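Side-chain contacts in transposon Tn7 transposition protein tnsA (Escherichia coli, PDB 1T0F), which forms the Tn7 transposase together with TnsB and makes the 5'-strand breaks in the DNA during transposition: residues V14-A17 / R18-E22; R144-E147 / K148-L151; P173-K176 / E177-W181; Y224-L228 / G229-S233. All coordinates share one frame; numbering follows the deposited sequence.

Contact 1: V14-A17 / R18-E22; sequences VQIA and RRIKE
Q15 and R19 run side by side along helix 13-21, with the amide plane of Q15 turned 83° from the guanidinium of R19, so the two flat groups do not stack. R19 stretches out from CG to NE and lays NH1 next to Q15 CB, 3.6 Å off. The same NH1 brings the edge of its group to Q15 O in a weak bond of 3.4 Å, adding to the helical R19 N bond (3.0 Å) on that oxygen. Q15 OE1 turns instead to S12 N. Over the centre of the R19 guanidinium sits R18 NH1, and R18 NH1 lies 3.0 Å from E22 OE1, an oxygen well above the R18 guanidinium plane, so charge attraction rather than a directed N-H holds that pair. I16 and I20 also point the same way, I16 CG2 meeting I20 CD1 at 3.9 Å; I16 continues onto F11 and V113. An alanine in place of R19 would probably strip F11 of its cation-pi partner and leave Q15 O with its backbone bond alone. E22 OE1, paired with R24 too, probably offsets part of the charge of R18 and R24, while R19 makes a long, weak ion pair with E40.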
loop_
_atom_site.group_PDB
_atom_site.type_symbol
_atom_site.label_atom_id
_atom_site.label_comp_id
_atom_site.label_asym_id
_atom_site.label_seq_id
_atom_site.Cartn_x
_atom_site.Cartn_y
_atom_site.Cartn_z
ATOM N N VAL A 14 20.513 -16.417 8.019
ATOM C CA VAL A 14 19.900 -17.607 7.436
ATOM C C VAL A 14 18.479 -17.316 6.963
ATOM O O VAL A 14 18.047 -17.841 5.937
ATOM C CB VAL A 14 19.866 -18.792 8.433
ATOM C CG1 VAL A 14 21.286 -19.219 8.776
ATOM C CG2 VAL A 14 19.102 -18.402 9.690
ATOM N N GLN A 15 17.756 -16.487 7.710
ATOM C CA GLN A 15 16.388 -16.126 7.336
ATOM C C GLN A 15 16.398 -15.373 6.007
ATOM O O GLN A 15 15.533 -15.577 5.152
ATOM C CB GLN A 15 15.751 -15.241 8.406
ATOM C CG GLN A 15 15.320 -15.971 9.665
ATOM C CD GLN A 15 14.670 -15.042 10.671
ATOM O OE1 GLN A 15 15.274 -14.066 11.107
ATOM N NE2 GLN A 15 13.429 -15.337 11.040
ATOM N N ILE A 16 17.377 -14.492 5.852
ATOM C CA ILE A 16 17.515 -13.708 4.638
ATOM C C ILE A 16 17.824 -14.625 3.461
ATOM O O ILE A 16 17.126 -14.601 2.449
ATOM C CB ILE A 16 18.638 -12.651 4.789
ATOM C CG1 ILE A 16 18.185 -11.566 5.770
ATOM C CG2 ILE A 16 18.999 -12.057 3.437
ATOM C CD1 ILE A 16 19.251 -10.525 6.075
ATOM N N ALA A 17 18.868 -15.437 3.603
ATOM C CA ALA A 17 19.269 -16.363 2.548
ATOM C C ALA A 17 18.110 -17.272 2.161
ATOM O O ALA A 17 17.896 -17.561 0.984
ATOM C CB ALA A 17 20.459 -17.202 3.014
ATOM N N ARG A 18 17.363 -17.716 3.164
ATOM C CA ARG A 18 16.227 -18.599 2.949
ATOM C C ARG A 18 15.125 -17.917 2.147
ATOM O O ARG A 18 14.530 -18.521 1.253
ATOM C CB ARG A 18 15.695 -19.080 4.304
ATOM C CG ARG A 18 14.333 -19.752 4.276
ATOM C CD ARG A 18 13.224 -18.740 4.543
ATOM N NE ARG A 18 11.939 -19.382 4.813
ATOM C CZ ARG A 18 10.841 -18.731 5.188
ATOM N NH1 ARG A 18 10.866 -17.414 5.339
ATOM N NH2 ARG A 18 9.717 -19.398 5.418
ATOM N N ARG A 19 14.854 -16.655 2.465
ATOM C CA ARG A 19 13.820 -15.912 1.757
ATOM C C ARG A 19 14.244 -15.648 0.320
ATOM O O ARG A 19 13.417 -15.652 -0.588
ATOM C CB ARG A 19 13.513 -14.606 2.494
ATOM C CG ARG A 19 12.772 -14.849 3.796
ATOM C CD ARG A 19 12.338 -13.569 4.486
ATOM N NE ARG A 19 11.286 -13.835 5.467
ATOM C CZ ARG A 19 11.413 -14.667 6.499
ATOM N NH1 ARG A 19 12.551 -15.322 6.702
ATOM N NH2 ARG A 19 10.394 -14.852 7.330
ATOM N N ILE A 20 15.537 -15.434 0.109
ATOM C CA ILE A 20 16.037 -15.201 -1.235
ATOM C C ILE A 20 15.864 -16.483 -2.052
ATOM O O ILE A 20 15.541 -16.432 -3.238
ATOM C CB ILE A 20 17.525 -14.793 -1.215
ATOM C CG1 ILE A 20 17.681 -13.449 -0.495
ATOM C CG2 ILE A 20 18.061 -14.697 -2.635
ATOM C CD1 ILE A 20 19.112 -12.950 -0.398
ATOM N N LYS A 21 16.071 -17.631 -1.408
ATOM C CA LYS A 21 15.925 -18.920 -2.083
ATOM C C LYS A 21 14.497 -19.157 -2.545
ATOM O O LYS A 21 14.277 -19.605 -3.666
ATOM C CB LYS A 21 16.340 -20.076 -1.169
ATOM C CG LYS A 21 17.837 -20.285 -1.043
ATOM C CD LYS A 21 18.183 -21.775 -1.063
ATOM C CE LYS A 21 17.453 -22.553 0.027
ATOM N NZ LYS A 21 17.695 -24.023 -0.079
ATOM N N GLU A 22 13.528 -18.872 -1.678
ATOM C CA GLU A 22 12.129 -19.063 -2.042
ATOM C C GLU A 22 11.695 -18.002 -3.047
ATOM O O GLU A 22 10.514 -17.870 -3.366
ATOM C CB GLU A 22 11.232 -19.038 -0.799
ATOM C CG GLU A 22 11.473 -17.883 0.153
ATOM C CD GLU A 22 10.644 -17.995 1.425
ATOM O OE1 GLU A 22 10.831 -17.158 2.333
ATOM O OE2 GLU A 22 9.806 -18.919 1.519
#

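Contact 2: R144-E147 / K148-L151; sequences RTLE and KLEL. With MLA (malonic acid), chain F.
R144 and K148 stand one turn apart on helix 143-159, the helix of the beta-alpha-beta unit between strands 129-134 and 163-166, and together they hold a bound malonic acid, probably from the crystallisation liquor. R144 sends CG anti to the backbone N (chi1 -180°) and then bends at chi2, which turns the guanidinium edge to the ligand: NE meets MLA O1A at 2.8 Å, nearly straight at 171°, and NH2 meets MLA O1B at 3.0 Å. The third corner is taken too, R144 NH1 reaching E147 OE1 at 2.9 Å from above the carboxylate plane, while K103 O receives NH2. K148 CG lies over one guanidinium face, 4.0 Å from R144 NE, and the chain runs on until NZ makes a weak 3.3 Å bond to MLA O3B. V106 N adds a further bond to the ligand. A leucine in place of R144 would probably lose the paired bonds to one malonate carboxylate and leave E147 OE1 without its charged mate. Further round the helix T145 CG2 packs on L149 CD1 (3.9 Å), and L149 goes on to W163 and I165, close to the metal ligand Q133 and the active-site K135. L146 and E150 face another protein chain. Such a helix laid against the sheet beside the metal site is typical of the PDDEXK nuclease fold.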
loop_
_atom_site.group_PDB
_atom_site.type_symbol
_atom_site.label_atom_id
_atom_site.label_comp_id
_atom_site.label_asym_id
_atom_site.label_seq_id
_atom_site.Cartn_x
_atom_site.Cartn_y
_atom_site.Cartn_z
ATOM N N ARG A 144 17.030 9.159 11.666
ATOM C CA ARG A 144 17.331 7.840 11.110
ATOM C C ARG A 144 16.338 7.479 9.997
ATOM O O ARG A 144 16.714 6.870 8.995
ATOM C CB ARG A 144 17.298 6.771 12.203
ATOM C CG ARG A 144 17.614 5.365 11.697
ATOM C CD ARG A 144 18.928 5.346 10.915
ATOM N NE ARG A 144 19.345 3.989 10.563
ATOM C CZ ARG A 144 20.398 3.707 9.800
ATOM N NH1 ARG A 144 21.143 4.685 9.301
ATOM N NH2 ARG A 144 20.718 2.443 9.546
ATOM N N THR A 145 15.076 7.858 10.172
ATOM C CA THR A 145 14.067 7.572 9.150
ATOM C C THR A 145 14.488 8.280 7.873
ATOM O O THR A 145 14.432 7.697 6.788
ATOM C CB THR A 145 12.673 8.059 9.573
ATOM O OG1 THR A 145 12.236 7.302 10.703
ATOM C CG2 THR A 145 11.662 7.887 8.432
ATOM N N LEU A 146 14.924 9.531 8.009
ATOM C CA LEU A 146 15.377 10.322 6.870
ATOM C C LEU A 146 16.618 9.701 6.222
ATOM O O LEU A 146 16.765 9.739 4.999
ATOM C CB LEU A 146 15.681 11.768 7.296
ATOM C CG LEU A 146 14.482 12.651 7.685
ATOM C CD1 LEU A 146 14.979 14.017 8.149
ATOM C CD2 LEU A 146 13.533 12.821 6.485
ATOM N N GLU A 147 17.515 9.129 7.024
ATOM C CA GLU A 147 18.707 8.500 6.439
ATOM C C GLU A 147 18.301 7.304 5.583
ATOM O O GLU A 147 18.814 7.115 4.480
ATOM C CB GLU A 147 19.679 8.004 7.519
ATOM C CG GLU A 147 20.331 9.076 8.360
ATOM C CD GLU A 147 21.384 8.495 9.291
ATOM O OE1 GLU A 147 21.104 7.464 9.933
ATOM O OE2 GLU A 147 22.489 9.067 9.379
ATOM N N LYS A 148 17.387 6.490 6.097
ATOM C CA LYS A 148 16.951 5.312 5.358
ATOM C C LYS A 148 16.169 5.704 4.110
ATOM O O LYS A 148 16.242 5.029 3.083
ATOM C CB LYS A 148 16.129 4.393 6.258
ATOM C CG LYS A 148 16.998 3.673 7.295
ATOM C CD LYS A 148 16.233 2.606 8.051
ATOM C CE LYS A 148 15.209 3.207 8.996
ATOM N NZ LYS A 148 14.402 2.138 9.654
ATOM N N LEU A 149 15.433 6.803 4.194
ATOM C CA LEU A 149 14.685 7.278 3.037
ATOM C C LEU A 149 15.668 7.777 1.982
ATOM O O LEU A 149 15.435 7.605 0.790
ATOM C CB LEU A 149 13.723 8.397 3.443
ATOM C CG LEU A 149 12.489 7.973 4.237
ATOM C CD1 LEU A 149 11.757 9.218 4.756
ATOM C CD2 LEU A 149 11.561 7.134 3.344
ATOM N N GLU A 150 16.774 8.392 2.409
ATOM C CA GLU A 150 17.764 8.878 1.445
ATOM C C GLU A 150 18.405 7.695 0.711
ATOM O O GLU A 150 18.661 7.761 -0.496
ATOM C CB GLU A 150 18.837 9.719 2.153
ATOM C CG GLU A 150 19.964 10.234 1.265
ATOM C CD GLU A 150 19.493 11.092 0.099
ATOM O OE1 GLU A 150 18.325 11.555 0.104
ATOM O OE2 GLU A 150 20.309 11.320 -0.821
ATOM N N LEU A 151 18.675 6.612 1.433
ATOM C CA LEU A 151 19.262 5.428 0.793
ATOM C C LEU A 151 18.310 4.929 -0.292
ATOM O O LEU A 151 18.714 4.632 -1.423
ATOM C CB LEU A 151 19.462 4.304 1.810
ATOM C CG LEU A 151 20.544 4.488 2.877
ATOM C CD1 LEU A 151 20.555 3.264 3.790
ATOM C CD2 LEU A 151 21.909 4.682 2.206
HETATM C C1 MLA F . 18.404 0.533 11.467
HETATM O O1A MLA F . 18.029 1.662 11.463
HETATM O O1B MLA F . 19.660 0.189 11.148
HETATM C C2 MLA F . 17.557 -0.690 11.818
HETATM C C3 MLA F . 16.253 -0.416 12.548
HETATM O O3A MLA F . 16.140 -0.259 13.725
HETATM O O3B MLA F . 15.197 -0.357 11.706
#

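Contact 3: P173-K176 / E177-W181; sequences PVVK and ENIEW
V174 and E177 make the tight side of helix 173-183, an alpha-helix of the C-terminal family region, which belongs to the helix-turn-helix clan. E177 CG takes the crowded position between backbone N and carbonyl carbon (chi1 49°), and a second bend at chi2 curls the carboxylate back over the preceding turn. E177 OE2 ends 2.6 Å from V174 O and 3.0 Å from V174 CG1; two oxygens so close suggest that the acid carries a proton here. V174 O also accepts N178 N at 3.0 Å. The N178 amide looks outward from the helix, OD1 taking F252 N and ND2 serving I248 O and K250 O, so the buried amide is satisfied by the chain that follows strand 244-245. Next to it V175 and I179 lie parallel in direction, V175 packing on I248 and Y249 while I179 leans on A68 and L71 of helix 64-75. The opposite character shows at K176 and E180. E180 is exposed, and its OE2 merely grazes K176 CG at 3.8 Å; the charged ends stay apart, K176 NZ lying 6.8 Å from E180 OE2, because the lysine reaches away to D168 O. P173, also exposed, offers little more than its carbonyl to E177 N. On the buried side the apolar step from turn to turn is V175 CG1 against I179 CD1, at 3.9 Å.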
loop_
_atom_site.group_PDB
_atom_site.type_symbol
_atom_site.label_atom_id
_atom_site.label_comp_id
_atom_site.label_asym_id
_atom_site.label_seq_id
_atom_site.Cartn_x
_atom_site.Cartn_y
_atom_site.Cartn_z
ATOM N N PRO A 173 -9.772 12.528 1.816
ATOM C CA PRO A 173 -10.708 12.574 2.945
ATOM C C PRO A 173 -11.881 11.590 2.870
ATOM O O PRO A 173 -12.317 11.062 3.889
ATOM C CB PRO A 173 -11.178 14.027 2.942
ATOM C CG PRO A 173 -10.008 14.759 2.376
ATOM C CD PRO A 173 -9.604 13.869 1.230
ATOM N N VAL A 174 -12.397 11.358 1.669
ATOM C CA VAL A 174 -13.510 10.433 1.506
ATOM C C VAL A 174 -12.978 9.009 1.601
ATOM O O VAL A 174 -13.652 8.122 2.112
ATOM C CB VAL A 174 -14.217 10.626 0.144
ATOM C CG1 VAL A 174 -15.301 9.575 -0.029
ATOM C CG2 VAL A 174 -14.826 12.021 0.067
ATOM N N VAL A 175 -11.762 8.796 1.100
ATOM C CA VAL A 175 -11.145 7.474 1.155
ATOM C C VAL A 175 -10.946 7.123 2.623
ATOM O O VAL A 175 -11.211 6.002 3.053
ATOM C CB VAL A 175 -9.772 7.465 0.442
ATOM C CG1 VAL A 175 -9.049 6.138 0.695
ATOM C CG2 VAL A 175 -9.968 7.684 -1.047
ATOM N N LYS A 176 -10.494 8.109 3.389
ATOM C CA LYS A 176 -10.253 7.948 4.810
ATOM C C LYS A 176 -11.535 7.535 5.540
ATOM O O LYS A 176 -11.529 6.591 6.329
ATOM C CB LYS A 176 -9.708 9.258 5.384
ATOM C CG LYS A 176 -9.213 9.166 6.816
ATOM C CD LYS A 176 -8.274 10.331 7.152
ATOM C CE LYS A 176 -7.022 10.315 6.268
ATOM N NZ LYS A 176 -5.989 11.330 6.660
ATOM N N GLU A 177 -12.639 8.231 5.275
ATOM C CA GLU A 177 -13.889 7.883 5.944
ATOM C C GLU A 177 -14.387 6.503 5.532
ATOM O O GLU A 177 -14.978 5.784 6.340
ATOM C CB GLU A 177 -14.963 8.959 5.696
ATOM C CG GLU A 177 -15.162 9.391 4.254
ATOM C CD GLU A 177 -16.367 8.734 3.578
ATOM O OE1 GLU A 177 -17.477 8.752 4.161
ATOM O OE2 GLU A 177 -16.207 8.216 2.455
ATOM N N ASN A 178 -14.147 6.118 4.283
ATOM C CA ASN A 178 -14.577 4.794 3.833
ATOM C C ASN A 178 -13.792 3.699 4.543
ATOM O O ASN A 178 -14.350 2.673 4.913
ATOM C CB ASN A 178 -14.401 4.634 2.320
ATOM C CG ASN A 178 -15.570 5.199 1.532
ATOM O OD1 ASN A 178 -16.727 5.084 1.945
ATOM N ND2 ASN A 178 -15.278 5.791 0.380
ATOM N N ILE A 179 -12.494 3.914 4.723
ATOM C CA ILE A 179 -11.652 2.927 5.397
ATOM C C ILE A 179 -12.054 2.827 6.867
ATOM O O ILE A 179 -12.036 1.749 7.463
ATOM C CB ILE A 179 -10.157 3.313 5.270
ATOM C CG1 ILE A 179 -9.698 3.110 3.819
ATOM C CG2 ILE A 179 -9.310 2.490 6.230
ATOM C CD1 ILE A 179 -8.274 3.582 3.539
ATOM N N GLU A 180 -12.431 3.960 7.444
ATOM C CA GLU A 180 -12.858 4.005 8.837
ATOM C C GLU A 180 -14.089 3.123 9.030
ATOM O O GLU A 180 -14.178 2.353 9.981
ATOM C CB GLU A 180 -13.189 5.447 9.224
ATOM C CG GLU A 180 -12.222 6.066 10.218
ATOM C CD GLU A 180 -12.090 7.573 10.049
ATOM O OE1 GLU A 180 -13.130 8.261 9.957
ATOM O OE2 GLU A 180 -10.942 8.067 10.012
ATOM N N TRP A 181 -15.038 3.239 8.111
ATOM C CA TRP A 181 -16.261 2.459 8.190
ATOM C C TRP A 181 -16.016 0.988 7.866
ATOM O O TRP A 181 -16.474 0.096 8.581
ATOM C CB TRP A 181 -17.303 3.044 7.232
ATOM C CG TRP A 181 -18.563 2.257 7.197
ATOM C CD1 TRP A 181 -19.518 2.185 8.170
ATOM C CD2 TRP A 181 -18.977 1.365 6.157
ATOM N NE1 TRP A 181 -20.503 1.294 7.800
ATOM C CE2 TRP A 181 -20.193 0.778 6.568
ATOM C CE3 TRP A 181 -18.433 1.002 4.914
ATOM C CZ2 TRP A 181 -20.880 -0.156 5.780
ATOM C CZ3 TRP A 181 -19.114 0.075 4.133
ATOM C CH2 TRP A 181 -20.325 -0.493 4.569
#

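Contact 4: Y224-L228 / G229-S233; sequences YDLEL and GKTLS
E227 O receives K230 N at 2.9 Å with an N-H...O angle of 145°, the bond that closes a type II beta turn from E227 to K230. K230 CB lies 3.1 Å from the same E227 O. At the turn's third position G229 has phi 79°, and a side chain there would run into L228 O. L228 lays CD2 against the peptide ahead of it, 3.5 Å from G229 N. The turn joins two helices: helix 213-223 ends in a Schellman motif with D225 as its C-prime residue, and G229 is the N-cap of helix 230-240, in a region whose family belongs to the helix-turn-helix clan. D221 from the first helix reaches over to the second, its OD1 bonded to T231 OG1 and its OD2 weakly to G229 N. L226 bridges the same gap with carbon. Its CG stands anti to the carbonyl carbon (chi1 -51°), and the side chains of L226 and T231 cross obliquely where L226 CD1 comes within 3.6 Å of T231 OG1. L226 CB also approaches K230 CB at 4.1 Å. E227 and K230 do not pair their charges, E227 OE1 and K230 NZ being 6.8 Å apart. One turn into the new helix, S233 N bonds G229 O at 3.2 Å.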
loop_
_atom_site.group_PDB
_atom_site.type_symbol
_atom_site.label_atom_id
_atom_site.label_comp_id
_atom_site.label_asym_id
_atom_site.label_seq_id
_atom_site.Cartn_x
_atom_site.Cartn_y
_atom_site.Cartn_z
ATOM N N TYR A 224 -35.997 -11.312 0.252
ATOM C CA TYR A 224 -35.715 -12.678 0.693
ATOM C C TYR A 224 -36.009 -12.908 2.173
ATOM O O TYR A 224 -35.574 -13.907 2.746
ATOM C CB TYR A 224 -34.252 -13.042 0.417
ATOM C CG TYR A 224 -33.880 -13.105 -1.048
ATOM C CD1 TYR A 224 -33.747 -11.944 -1.806
ATOM C CD2 TYR A 224 -33.659 -14.329 -1.675
ATOM C CE1 TYR A 224 -33.402 -12.001 -3.156
ATOM C CE2 TYR A 224 -33.314 -14.399 -3.023
ATOM C CZ TYR A 224 -33.187 -13.233 -3.756
ATOM O OH TYR A 224 -32.847 -13.297 -5.088
ATOM N N ASP A 225 -36.743 -11.986 2.788
ATOM C CA ASP A 225 -37.090 -12.093 4.206
ATOM C C ASP A 225 -35.861 -12.465 5.041
ATOM O O ASP A 225 -35.879 -13.437 5.799
ATOM C CB ASP A 225 -38.186 -13.145 4.405
ATOM C CG ASP A 225 -38.858 -13.041 5.764
ATOM O OD1 ASP A 225 -38.145 -13.036 6.791
ATOM O OD2 ASP A 225 -40.105 -12.965 5.805
ATOM N N LEU A 226 -34.797 -11.683 4.897
ATOM C CA LEU A 226 -33.554 -11.920 5.625
ATOM C C LEU A 226 -33.482 -11.044 6.872
ATOM O O LEU A 226 -34.276 -10.119 7.038
ATOM C CB LEU A 226 -32.354 -11.610 4.726
ATOM C CG LEU A 226 -32.322 -12.254 3.339
ATOM C CD1 LEU A 226 -31.145 -11.699 2.555
ATOM C CD2 LEU A 226 -32.224 -13.768 3.468
ATOM N N GLU A 227 -32.520 -11.338 7.742
ATOM C CA GLU A 227 -32.337 -10.565 8.963
ATOM C C GLU A 227 -31.942 -9.133 8.607
ATOM O O GLU A 227 -31.239 -8.901 7.622
ATOM C CB GLU A 227 -31.247 -11.195 9.830
ATOM C CG GLU A 227 -31.030 -10.493 11.160
ATOM C CD GLU A 227 -29.858 -11.068 11.936
ATOM O OE1 GLU A 227 -29.877 -12.283 12.235
ATOM O OE2 GLU A 227 -28.919 -10.304 12.249
ATOM N N LEU A 228 -32.391 -8.179 9.415
ATOM C CA LEU A 228 -32.101 -6.766 9.190
ATOM C C LEU A 228 -30.607 -6.473 9.026
ATOM O O LEU A 228 -29.807 -6.729 9.929
ATOM C CB LEU A 228 -32.682 -5.935 10.341
ATOM C CG LEU A 228 -32.588 -4.407 10.278
ATOM C CD1 LEU A 228 -33.616 -3.803 11.220
ATOM C CD2 LEU A 228 -31.185 -3.943 10.643
ATOM N N GLY A 229 -30.242 -5.931 7.865
ATOM C CA GLY A 229 -28.854 -5.592 7.590
ATOM C C GLY A 229 -27.967 -6.760 7.196
ATOM O O GLY A 229 -26.740 -6.639 7.194
ATOM N N LYS A 230 -28.579 -7.889 6.850
ATOM C CA LYS A 230 -27.828 -9.082 6.464
ATOM C C LYS A 230 -27.003 -8.913 5.187
ATOM O O LYS A 230 -25.806 -9.192 5.168
ATOM C CB LYS A 230 -28.782 -10.267 6.284
ATOM C CG LYS A 230 -28.092 -11.556 5.864
ATOM C CD LYS A 230 -27.062 -11.978 6.899
ATOM C CE LYS A 230 -26.338 -13.240 6.474
ATOM N NZ LYS A 230 -25.289 -13.638 7.456
ATOM N N THR A 231 -27.654 -8.464 4.122
ATOM C CA THR A 231 -26.991 -8.286 2.844
ATOM C C THR A 231 -25.836 -7.282 2.903
ATOM O O THR A 231 -24.759 -7.541 2.361
ATOM C CB THR A 231 -28.009 -7.868 1.777
ATOM O OG1 THR A 231 -29.058 -8.849 1.728
ATOM C CG2 THR A 231 -27.349 -7.769 0.410
ATOM N N LEU A 232 -26.045 -6.151 3.570
ATOM C CA LEU A 232 -24.986 -5.148 3.679
ATOM C C LEU A 232 -23.780 -5.713 4.425
ATOM O O LEU A 232 -22.637 -5.431 4.064
ATOM C CB LEU A 232 -25.485 -3.892 4.406
ATOM C CG LEU A 232 -24.433 -2.796 4.646
ATOM C CD1 LEU A 232 -23.861 -2.322 3.321
ATOM C CD2 LEU A 232 -25.061 -1.626 5.398
ATOM N N SER A 233 -24.034 -6.507 5.461
ATOM C CA SER A 233 -22.942 -7.089 6.241
ATOM C C SER A 233 -22.112 -8.024 5.374
ATOM O O SER A 233 -20.893 -8.105 5.529
ATOM C CB SER A 233 -23.482 -7.844 7.463
ATOM O OG SER A 233 -24.231 -8.988 7.084
#

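Contacts 1 and 4 lie at the surface on opposite sides of the chain's centre, about 47 Å apart between centres, whereas contacts 2 and 3 are partly buried. Contacts 2 and 3 each lie within a single helix, and contact 1 runs to the end of one; contact 4 covers the turn between two. Their chemistry follows their place: contact 1 gathers arginines round a glutamate, contact 2 turns its charges to a bound anion and L149 to the nuclease sheet, contact 3 buries an amide and one valine against neighbouring chain, and contact 4 relies mostly on backbone geometry. Only contacts 3 and 4 touch, W181 CH2 packing on L232 CD1 at 4.2 Å in the C-terminal region.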